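Local coordinates for pyridoxal phosphate homeostasis protein (Bifidobacterium adolescentis ATCC 15703, PDB 3CPG) that probably binds pyridoxal 5'-phosphate and takes part in keeping the supply of this cofactor in balance, at residues A[166-170]-A[202-206]; A[214-219]-A[252-256]; A[221-225]-A[239-244]. All blocks are in the same frame, centred on the assembly; numbering follows the deposited sequence.

All three contacts lie around helix 211-231 of a TIM barrel, with their centres about 11 Å apart pairwise. Contact 1 joins the loops after strands 161-166 and 196-202, beside the helix; contact 2 sets the helix against helix 250-255, and contact 3 sets its following turn on strand 241-243. A salt bridge from E256 OE1 to R222 NH1, 2.9 Å, ties contact 2 to contact 3, while T203 N and S243 O, 3.1 Å apart in a probable hydrogen bond, tie contact 1 to contact 3. Contact 1 is near the predicted cofactor lysine, the side chain of I204 being about 9 Å from that of K57, which carries no cofactor here; contacts 2 and 3 lie farther off.

Contact 1. Residues A[166-170]-A[202-206]; sequences EVNES and MTIGA
The hydroxyl of T203 is held by three partners: OG1 donates to V167 O across the contact at 2.8 Å, accepts from G205 N two residues on at 3.1 Å, and takes a third bond from a water that also links E169 N to G205 O. With OG1 anti to the backbone N (chi1 -170°), the hydroxyl reaches across to the 166-170 chain; it meets V167 O 21° out of the carbonyl plane. A second water bridges V167 O and I204 N, so polar links continue beyond the last strand pairing. Before this, the two strands are still paired in parallel: V167 N bonds to M202 O at 2.8 Å, almost straight on to the carbonyl. E166 and selenomethionine M202 run side by side, their ends so close that OE2 of E166 sits 3.1 Å from CE of M202, while E166 OE1 bonds to Q122. E169 crosses T203 at about a right angle, its CG 3.2 Å from T203 OG1, and its carboxylate goes on to H220. N168 OD1 accepts from S170 N, closing an Asx turn, and also from S170 OG; the T203 OG1 bond to G205 N is an ST turn. Two neighbouring strands of a parallel barrel thus open into loops at their C-terminal ends, the end at which TIM barrels, including the alanine racemase-like PLP domains, carry their active sites.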
loop_
_atom_site.group_PDB
_atom_site.type_symbol
_atom_site.label_atom_id
_atom_site.label_comp_id
_atom_site.label_asym_id
_atom_site.label_seq_id
_atom_site.Cartn_x
_atom_site.Cartn_y
_atom_site.Cartn_z
ATOM N N GLU A 166 -5.437 -1.853 8.638
ATOM C CA GLU A 166 -4.996 -0.485 8.866
ATOM C C GLU A 166 -5.167 -0.163 10.339
ATOM O O GLU A 166 -6.277 -0.230 10.863
ATOM C CB GLU A 166 -5.846 0.470 8.031
ATOM C CG GLU A 166 -5.462 1.930 8.136
ATOM C CD GLU A 166 -6.456 2.819 7.416
ATOM O OE1 GLU A 166 -7.605 2.934 7.892
ATOM O OE2 GLU A 166 -6.093 3.388 6.372
ATOM N N VAL A 167 -4.070 0.196 10.997
ATOM C CA VAL A 167 -4.106 0.511 12.416
ATOM C C VAL A 167 -3.832 1.988 12.658
ATOM O O VAL A 167 -2.981 2.587 12.001
ATOM C CB VAL A 167 -3.055 -0.316 13.194
ATOM C CG1 VAL A 167 -3.161 -0.024 14.686
ATOM C CG2 VAL A 167 -3.256 -1.796 12.926
ATOM N N ASN A 168 -4.559 2.567 13.607
ATOM C CA ASN A 168 -4.388 3.974 13.949
ATOM C C ASN A 168 -3.233 4.076 14.940
ATOM O O ASN A 168 -3.358 3.649 16.087
ATOM C CB ASN A 168 -5.671 4.516 14.588
ATOM C CG ASN A 168 -5.559 5.980 14.989
ATOM O OD1 ASN A 168 -4.498 6.595 14.877
ATOM N ND2 ASN A 168 -6.662 6.542 15.470
ATOM N N GLU A 169 -2.111 4.627 14.488
ATOM C CA GLU A 169 -0.929 4.787 15.337
ATOM C C GLU A 169 -0.656 6.269 15.595
ATOM O O GLU A 169 0.439 6.641 16.020
ATOM C CB GLU A 169 0.297 4.166 14.656
ATOM C CG GLU A 169 0.147 2.690 14.308
ATOM C CD GLU A 169 0.325 1.780 15.512
ATOM O OE1 GLU A 169 0.372 2.296 16.649
ATOM O OE2 GLU A 169 0.415 0.545 15.318
ATOM N N SER A 170 -1.655 7.109 15.344
ATOM C CA SER A 170 -1.502 8.553 15.511
ATOM C C SER A 170 -1.639 9.051 16.942
ATOM O O SER A 170 -1.152 10.132 17.274
ATOM C CB SER A 170 -2.522 9.293 14.649
ATOM O OG SER A 170 -3.823 9.179 15.204
HETATM N N MSE A 202 -0.949 -1.876 8.028
HETATM C CA MSE A 202 -0.661 -0.586 7.408
HETATM C C MSE A 202 -0.999 0.528 8.385
HETATM O O MSE A 202 -1.874 0.374 9.229
HETATM C CB MSE A 202 -1.518 -0.412 6.140
HETATM C CG MSE A 202 -1.287 0.902 5.344
HETATM SE SE MSE A 202 -2.161 2.526 5.971
HETATM C CE MSE A 202 -3.601 2.581 4.717
ATOM N N THR A 203 -0.287 1.642 8.290
ATOM C CA THR A 203 -0.613 2.786 9.128
ATOM C C THR A 203 -0.205 4.075 8.441
ATOM O O THR A 203 0.762 4.118 7.674
ATOM C CB THR A 203 0.062 2.742 10.518
ATOM O OG1 THR A 203 -0.502 3.769 11.346
ATOM C CG2 THR A 203 1.554 2.996 10.402
ATOM N N ILE A 204 -0.978 5.119 8.702
ATOM C CA ILE A 204 -0.700 6.435 8.152
ATOM C C ILE A 204 0.306 7.116 9.087
ATOM O O ILE A 204 0.937 8.110 8.731
ATOM C CB ILE A 204 -1.997 7.259 8.061
ATOM C CG1 ILE A 204 -2.978 6.555 7.117
ATOM C CG2 ILE A 204 -1.694 8.668 7.573
ATOM C CD1 ILE A 204 -4.335 7.231 7.019
ATOM N N GLY A 205 0.456 6.559 10.286
ATOM C CA GLY A 205 1.396 7.100 11.252
ATOM C C GLY A 205 0.874 8.329 11.962
ATOM O O GLY A 205 -0.328 8.460 12.185
ATOM N N ALA A 206 1.785 9.228 12.318
ATOM C CA ALA A 206 1.426 10.464 13.004
ATOM C C ALA A 206 2.001 11.659 12.247
ATOM O O ALA A 206 3.202 11.710 11.976
ATOM C CB ALA A 206 1.964 10.443 14.432
HETATM O O HOH W 1 -3.722 4.507 9.745
HETATM O O HOH W 2 -2.139 6.232 12.183
#

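Contact 2. Residues A[214-219]-A[252-256]; sequences IRRGFS and LAIAE
Charge pairs R215 with E256: NH2 of R215 lies 2.7 Å from OE2 of E256, but the oxygen stands over one face of the guanidinium, so the attraction is between charges without an N-H aimed at it. The two side chains cross at about a right angle, with the carboxylate plane turned 74° from the guanidinium. The bend of R215 at chi3 (69°) also brings its NH1 edge to L252 CD2, at 3.5 Å. With an alanine here, OE2 of E256 is likely to lose its charge partner and L252 part of its cover, although R222 would still hold OE1. These are neighbouring outer helices of the TIM barrel, 211-231 and 250-255, on either side of strand 241-243 in the chain. Apolar contact fills the inner side: A253 CB sits over one face of the F218 ring, off-centre over the ring, in a CH-pi contact 4.0 Å from the centroid. CB of F218 also touches CB of E256 at 3.6 Å, and I214 CG2 meets L252 CD1 at 3.8 Å. A water donates to E256 OE1 and hydrogen-bonds with S219 OG at 2.6 Å.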
loop_
_atom_site.group_PDB
_atom_site.type_symbol
_atom_site.label_atom_id
_atom_site.label_comp_id
_atom_site.label_asym_id
_atom_site.label_seq_id
_atom_site.Cartn_x
_atom_site.Cartn_y
_atom_site.Cartn_z
ATOM N N ILE A 214 6.570 9.283 16.248
ATOM C CA ILE A 214 6.558 8.603 14.963
ATOM C C ILE A 214 7.141 7.197 15.104
ATOM O O ILE A 214 6.540 6.211 14.664
ATOM C CB ILE A 214 7.369 9.412 13.930
ATOM C CG1 ILE A 214 6.666 10.750 13.676
ATOM C CG2 ILE A 214 7.545 8.611 12.647
ATOM C CD1 ILE A 214 7.399 11.681 12.737
ATOM N N ARG A 215 8.309 7.107 15.733
ATOM C CA ARG A 215 8.966 5.820 15.927
ATOM C C ARG A 215 8.121 4.866 16.766
ATOM O O ARG A 215 8.030 3.680 16.456
ATOM C CB ARG A 215 10.338 6.015 16.588
ATOM C CG ARG A 215 11.337 6.781 15.726
ATOM C CD ARG A 215 12.664 7.001 16.454
ATOM N NE ARG A 215 13.418 5.764 16.643
ATOM C CZ ARG A 215 13.938 5.046 15.651
ATOM N NH1 ARG A 215 13.785 5.440 14.395
ATOM N NH2 ARG A 215 14.613 3.936 15.911
ATOM N N ARG A 216 7.490 5.385 17.816
ATOM C CA ARG A 216 6.672 4.545 18.684
ATOM C C ARG A 216 5.543 3.861 17.919
ATOM O O ARG A 216 5.251 2.684 18.148
ATOM C CB ARG A 216 6.095 5.370 19.842
ATOM C CG ARG A 216 5.293 4.538 20.844
ATOM C CD ARG A 216 4.892 5.362 22.056
ATOM N NE ARG A 216 6.055 5.936 22.728
ATOM C CZ ARG A 216 6.338 7.234 22.754
ATOM N NH1 ARG A 216 5.538 8.098 22.150
ATOM N NH2 ARG A 216 7.426 7.667 23.376
ATOM N N GLY A 217 4.916 4.602 17.010
ATOM C CA GLY A 217 3.831 4.053 16.216
ATOM C C GLY A 217 4.270 2.977 15.236
ATOM O O GLY A 217 3.580 1.967 15.073
ATOM N N PHE A 218 5.403 3.185 14.571
ATOM C CA PHE A 218 5.904 2.196 13.612
ATOM C C PHE A 218 6.352 0.948 14.364
ATOM O O PHE A 218 6.149 -0.180 13.910
ATOM C CB PHE A 218 7.085 2.754 12.811
ATOM C CG PHE A 218 6.728 3.897 11.900
ATOM C CD1 PHE A 218 5.479 3.958 11.284
ATOM C CD2 PHE A 218 7.665 4.884 11.611
ATOM C CE1 PHE A 218 5.173 4.983 10.391
ATOM C CE2 PHE A 218 7.370 5.914 10.717
ATOM C CZ PHE A 218 6.122 5.963 10.106
ATOM N N SER A 219 6.972 1.168 15.518
ATOM C CA SER A 219 7.444 0.073 16.353
ATOM C C SER A 219 6.246 -0.753 16.809
ATOM O O SER A 219 6.288 -1.980 16.811
ATOM C CB SER A 219 8.188 0.631 17.569
ATOM O OG SER A 219 8.644 -0.411 18.413
ATOM N N LEU A 252 12.645 6.759 9.076
ATOM C CA LEU A 252 12.259 6.236 10.384
ATOM C C LEU A 252 11.453 4.942 10.247
ATOM O O LEU A 252 11.629 3.997 11.016
ATOM C CB LEU A 252 11.432 7.279 11.143
ATOM C CG LEU A 252 12.136 8.595 11.485
ATOM C CD1 LEU A 252 11.122 9.593 12.023
ATOM C CD2 LEU A 252 13.237 8.339 12.505
ATOM N N ALA A 253 10.569 4.904 9.259
ATOM C CA ALA A 253 9.750 3.722 9.032
ATOM C C ALA A 253 10.647 2.538 8.709
ATOM O O ALA A 253 10.461 1.442 9.229
ATOM C CB ALA A 253 8.780 3.966 7.877
ATOM N N ILE A 254 11.627 2.764 7.847
ATOM C CA ILE A 254 12.529 1.691 7.464
ATOM C C ILE A 254 13.378 1.238 8.652
ATOM O O ILE A 254 13.657 0.048 8.803
ATOM C CB ILE A 254 13.401 2.124 6.268
ATOM C CG1 ILE A 254 12.496 2.326 5.045
ATOM C CG2 ILE A 254 14.462 1.072 5.974
ATOM C CD1 ILE A 254 13.182 2.906 3.833
ATOM N N ALA A 255 13.770 2.179 9.505
ATOM C CA ALA A 255 14.550 1.831 10.687
ATOM C C ALA A 255 13.717 0.936 11.602
ATOM O O ALA A 255 14.261 0.094 12.322
ATOM C CB ALA A 255 14.970 3.096 11.441
ATOM N N GLU A 256 12.396 1.115 11.571
ATOM C CA GLU A 256 11.500 0.327 12.412
ATOM C C GLU A 256 10.918 -0.925 11.747
ATOM O O GLU A 256 9.982 -1.530 12.268
ATOM C CB GLU A 256 10.362 1.206 12.945
ATOM C CG GLU A 256 10.789 2.284 13.952
ATOM C CD GLU A 256 11.502 1.721 15.177
ATOM O OE1 GLU A 256 11.135 0.619 15.641
ATOM O OE2 GLU A 256 12.423 2.396 15.689
HETATM O O HOH W 3 11.152 -0.957 18.128
#

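Contact 3. Residues A[221-225]-A[239-244]; sequences LRKTR and CRELSM
Helix 221-225 lies nearly antiparallel to strand 241-243, at 157°, with their axes 9.1 Å apart at closest approach. L242 points from the strand into the helix and spreads its two methyls over different residues. CD1 rests 3.6 Å from CA of R222 and also lies over one face of the R225 guanidinium; CD2 fits between L221 and R225, 3.8 Å from L221 CG and 3.6 Å from R225 CB. L221 and L242 pass each other pointing opposite ways, and CD2 of L221 goes on to the selenium of M244, 3.7 Å away. R225 folds back toward the chain leading into the strand: bends at chi2 (-80°) and chi3 bring NH1 within 2.9 Å of R240 O. That carbonyl is nearly in the guanidinium plane, at its edge, but the bond is not straight, with 140° at the hydrogen. The methylene chain of the same arginine covers C239 O, CD being 3.5 Å away; this oxygen is buried without a hydrogen-bond partner in the model. The helix and strand belong to one beta-alpha-beta unit, in which strand 196-202 leads into helix 211-231 and the chain returns as strand 241-243. L221 also leans on L201 of strand 196-202, and on the far face of strand 241-243 from the helix E241 and S243 touch I260 of strand 260-263.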
loop_
_atom_site.group_PDB
_atom_site.type_symbol
_atom_site.label_atom_id
_atom_site.label_comp_id
_atom_site.label_asym_id
_atom_site.label_seq_id
_atom_site.Cartn_x
_atom_site.Cartn_y
_atom_site.Cartn_z
ATOM N N LEU A 221 3.380 -1.076 15.301
ATOM C CA LEU A 221 2.850 -1.827 14.166
ATOM C C LEU A 221 3.685 -3.082 13.914
ATOM O O LEU A 221 3.140 -4.154 13.665
ATOM C CB LEU A 221 2.834 -0.964 12.897
ATOM C CG LEU A 221 1.857 -1.476 11.835
ATOM C CD1 LEU A 221 0.430 -1.282 12.326
ATOM C CD2 LEU A 221 2.073 -0.723 10.523
ATOM N N ARG A 222 5.006 -2.948 13.981
ATOM C CA ARG A 222 5.886 -4.091 13.760
ATOM C C ARG A 222 5.655 -5.182 14.808
ATOM O O ARG A 222 5.552 -6.361 14.472
ATOM C CB ARG A 222 7.358 -3.673 13.801
ATOM C CG ARG A 222 8.300 -4.840 13.522
ATOM C CD ARG A 222 9.760 -4.514 13.780
ATOM N NE ARG A 222 10.055 -4.369 15.203
ATOM C CZ ARG A 222 10.254 -3.205 15.810
ATOM N NH1 ARG A 222 10.196 -2.070 15.119
ATOM N NH2 ARG A 222 10.514 -3.178 17.113
ATOM N N LYS A 223 5.586 -4.789 16.076
ATOM C CA LYS A 223 5.369 -5.759 17.148
ATOM C C LYS A 223 4.022 -6.453 16.992
ATOM O O LYS A 223 3.899 -7.654 17.228
ATOM C CB LYS A 223 5.436 -5.073 18.515
ATOM C CG LYS A 223 6.822 -4.579 18.884
ATOM C CD LYS A 223 6.828 -3.965 20.273
ATOM C CE LYS A 223 8.216 -3.467 20.640
ATOM N NZ LYS A 223 8.242 -2.895 22.019
ATOM N N THR A 224 3.011 -5.684 16.605
ATOM C CA THR A 224 1.674 -6.231 16.408
ATOM C C THR A 224 1.721 -7.268 15.290
ATOM O O THR A 224 1.154 -8.350 15.410
ATOM C CB THR A 224 0.677 -5.115 16.050
ATOM O OG1 THR A 224 0.540 -4.228 17.169
ATOM C CG2 THR A 224 -0.689 -5.700 15.696
ATOM N N ARG A 225 2.405 -6.928 14.204
ATOM C CA ARG A 225 2.563 -7.833 13.071
ATOM C C ARG A 225 3.225 -9.128 13.563
ATOM O O ARG A 225 2.787 -10.232 13.230
ATOM C CB ARG A 225 3.428 -7.148 12.001
ATOM C CG ARG A 225 3.644 -7.911 10.686
ATOM C CD ARG A 225 4.717 -8.993 10.792
ATOM N NE ARG A 225 5.976 -8.515 11.367
ATOM C CZ ARG A 225 6.951 -7.905 10.697
ATOM N NH1 ARG A 225 6.842 -7.676 9.396
ATOM N NH2 ARG A 225 8.054 -7.533 11.338
ATOM N N CYS A 239 0.452 -12.687 7.202
ATOM C CA CYS A 239 0.392 -11.316 7.702
ATOM C C CYS A 239 1.837 -10.877 7.921
ATOM O O CYS A 239 2.308 -10.794 9.054
ATOM C CB CYS A 239 -0.386 -11.285 9.022
ATOM S SG CYS A 239 -0.679 -9.635 9.698
ATOM N N ARG A 240 2.536 -10.588 6.828
ATOM C CA ARG A 240 3.946 -10.221 6.912
ATOM C C ARG A 240 4.339 -8.793 6.561
ATOM O O ARG A 240 5.380 -8.315 7.004
ATOM C CB ARG A 240 4.761 -11.174 6.037
ATOM C CG ARG A 240 4.743 -12.613 6.508
ATOM C CD ARG A 240 5.371 -13.534 5.474
ATOM N NE ARG A 240 5.493 -14.902 5.967
ATOM C CZ ARG A 240 6.305 -15.271 6.953
ATOM N NH1 ARG A 240 7.073 -14.371 7.555
ATOM N NH2 ARG A 240 6.353 -16.540 7.336
ATOM N N GLU A 241 3.528 -8.108 5.768
ATOM C CA GLU A 241 3.884 -6.754 5.371
ATOM C C GLU A 241 3.628 -5.683 6.421
ATOM O O GLU A 241 2.741 -5.807 7.270
ATOM C CB GLU A 241 3.134 -6.354 4.095
ATOM C CG GLU A 241 3.240 -7.345 2.951
ATOM C CD GLU A 241 4.514 -7.200 2.134
ATOM O OE1 GLU A 241 5.415 -6.429 2.528
ATOM O OE2 GLU A 241 4.605 -7.871 1.082
ATOM N N LEU A 242 4.435 -4.633 6.345
ATOM C CA LEU A 242 4.291 -3.468 7.203
ATOM C C LEU A 242 4.343 -2.299 6.236
ATOM O O LEU A 242 5.415 -1.897 5.785
ATOM C CB LEU A 242 5.430 -3.369 8.218
ATOM C CG LEU A 242 5.353 -4.362 9.382
ATOM C CD1 LEU A 242 6.599 -4.229 10.250
ATOM C CD2 LEU A 242 4.098 -4.095 10.197
ATOM N N SER A 243 3.171 -1.786 5.884
ATOM C CA SER A 243 3.079 -0.661 4.961
ATOM C C SER A 243 3.078 0.591 5.815
ATOM O O SER A 243 2.060 0.954 6.399
ATOM C CB SER A 243 1.786 -0.749 4.148
ATOM O OG SER A 243 1.682 0.324 3.226
HETATM N N MSE A 244 4.237 1.233 5.903
HETATM C CA MSE A 244 4.376 2.437 6.710
HETATM C C MSE A 244 5.568 3.262 6.255
HETATM O O MSE A 244 6.585 2.718 5.823
HETATM C CB MSE A 244 4.525 2.058 8.190
HETATM C CG MSE A 244 5.680 1.096 8.496
HETATM SE SE MSE A 244 5.574 0.395 10.297
HETATM C CE MSE A 244 7.388 -0.078 10.562
#